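PDB 3VTG: high choriolytic enzyme 1 from Oryzias latipes, which breaks down the egg envelope at hatching as a zinc-dependent metalloendopeptidase of the astacin family. Local coordinates for residues Arg187-Ile190 / Thr191-Asn194. Numbering follows the deposited sequence.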
loop_
_atom_site.group_PDB
_atom_site.type_symbol
_atom_site.label_atom_id
_atom_site.label_comp_id
_atom_site.label_asym_id
_atom_site.label_seq_id
_atom_site.Cartn_x
_atom_site.Cartn_y
_atom_site.Cartn_z
ATOM N N ARG A 187 -0.803 -2.411 13.447
ATOM C CA ARG A 187 -1.141 -3.768 13.846
ATOM C C ARG A 187 -2.069 -4.428 12.825
ATOM O O ARG A 187 -1.837 -5.567 12.415
ATOM C CB ARG A 187 -1.769 -3.770 15.239
ATOM C CG ARG A 187 -1.923 -5.152 15.850
ATOM C CD ARG A 187 -3.346 -5.654 15.771
ATOM N NE ARG A 187 -4.258 -4.823 16.551
ATOM C CZ ARG A 187 -5.364 -5.273 17.132
ATOM N NH1 ARG A 187 -5.691 -6.552 17.029
ATOM N NH2 ARG A 187 -6.139 -4.444 17.813
ATOM N N TRP A 188 -3.108 -3.709 12.402
ATOM C CA TRP A 188 -4.028 -4.252 11.408
ATOM C C TRP A 188 -3.414 -4.415 10.044
ATOM O O TRP A 188 -3.730 -5.380 9.357
ATOM C CB TRP A 188 -5.342 -3.476 11.358
ATOM C CG TRP A 188 -6.187 -3.698 12.587
ATOM C CD1 TRP A 188 -6.585 -2.751 13.523
ATOM C CD2 TRP A 188 -6.754 -4.969 13.067
ATOM N NE1 TRP A 188 -7.341 -3.325 14.513
ATOM C CE2 TRP A 188 -7.478 -4.653 14.302
ATOM C CE3 TRP A 188 -6.739 -6.288 12.612
ATOM C CZ2 TRP A 188 -8.154 -5.628 15.031
ATOM C CZ3 TRP A 188 -7.425 -7.260 13.354
ATOM C CH2 TRP A 188 -8.114 -6.934 14.534
ATOM N N ASP A 189 -2.515 -3.508 9.649
ATOM C CA ASP A 189 -1.766 -3.682 8.393
ATOM C C ASP A 189 -1.048 -5.036 8.379
ATOM O O ASP A 189 -1.150 -5.788 7.410
ATOM C CB ASP A 189 -0.730 -2.569 8.185
ATOM C CG ASP A 189 -1.348 -1.207 7.884
ATOM O OD1 ASP A 189 -2.433 -1.134 7.259
ATOM O OD2 ASP A 189 -0.709 -0.201 8.260
ATOM N N ILE A 190 -0.328 -5.329 9.464
ATOM C CA ILE A 190 0.426 -6.579 9.599
ATOM C C ILE A 190 -0.508 -7.793 9.642
ATOM O O ILE A 190 -0.277 -8.789 8.951
ATOM C CB ILE A 190 1.367 -6.526 10.831
ATOM C CG1 ILE A 190 2.489 -5.494 10.616
ATOM C CG2 ILE A 190 1.935 -7.903 11.172
ATOM C CD1 ILE A 190 3.452 -5.809 9.487
ATOM N N THR A 191 -1.573 -7.688 10.435
ATOM C CA THR A 191 -2.552 -8.766 10.562
ATOM C C THR A 191 -3.169 -9.105 9.201
ATOM O O THR A 191 -3.301 -10.278 8.846
ATOM C CB THR A 191 -3.645 -8.410 11.593
ATOM O OG1 THR A 191 -3.039 -8.208 12.876
ATOM C CG2 THR A 191 -4.688 -9.523 11.703
ATOM N N ARG A 192 -3.520 -8.073 8.435
ATOM C CA ARG A 192 -4.123 -8.257 7.116
ATOM C C ARG A 192 -3.225 -9.031 6.153
ATOM O O ARG A 192 -3.698 -9.922 5.450
ATOM C CB ARG A 192 -4.506 -6.911 6.505
ATOM C CG ARG A 192 -5.715 -6.263 7.155
ATOM C CD ARG A 192 -5.739 -4.786 6.828
ATOM N NE ARG A 192 -6.816 -4.097 7.528
ATOM C CZ ARG A 192 -7.018 -2.784 7.480
ATOM N NH1 ARG A 192 -6.206 -2.003 6.779
ATOM N NH2 ARG A 192 -8.030 -2.252 8.147
ATOM N N ILE A 193 -1.936 -8.691 6.129
ATOM C CA ILE A 193 -0.960 -9.426 5.326
ATOM C C ILE A 193 -0.965 -10.904 5.726
ATOM O O ILE A 193 -1.047 -11.788 4.870
ATOM C CB ILE A 193 0.461 -8.838 5.473
ATOM C CG1 ILE A 193 0.522 -7.414 4.896
ATOM C CG2 ILE A 193 1.493 -9.746 4.810
ATOM C CD1 ILE A 193 1.733 -6.611 5.337
ATOM N N ASN A 194 -0.910 -11.154 7.031
ATOM C CA ASN A 194 -0.857 -12.513 7.559
ATOM C C ASN A 194 -2.114 -13.333 7.278
ATOM O O ASN A 194 -2.027 -14.533 7.028
ATOM C CB ASN A 194 -0.523 -12.504 9.053
ATOM C CG ASN A 194 0.915 -12.095 9.327
ATOM O OD1 ASN A 194 1.225 -11.543 10.381
ATOM N ND2 ASN A 194 1.800 -12.365 8.380
HETATM O O HOH W 1 -4.442 -8.606 15.277
HETATM O O HOH W 2 -3.671 -2.531 5.198
#
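T191 and W188 lie side by side on the first turn of helix 187-196, the T191 methyl CG2 3.9 Å from ring atom CZ3 of W188. R187 flanks the same indole: its chain bends at chi2 and chi3, laying the guanidinium flat over one face of the ring with CZ offset toward the rim. From there NH1 of R187 gives an in-plane hydrogen bond to a water, which in turn donates to T191 OG1 at 2.8 Å. Successive i to i+4 backbone bonds, from T191 N to R187 O through N194 N to I190 O, run beneath these side chains. This is the C-terminal helix of the astacin-type protease domain, where I193 packs on N102 and L105 of the zinc-binding helix 94-105. R192 is extended from CG to NE, its guanidinium passing over W188 CB. D189 OD1 sits 3.9 Å from R192 NH1, a long, purely electrostatic pairing with the two planes 66° apart; a second water bridges them, while S151 also binds OD1. E110 takes the salt bridge from R192 NH2, and T145 accepts from NE. A leucine in place of R192 would probably leave E110 without its charged mate and cut the water link to D189.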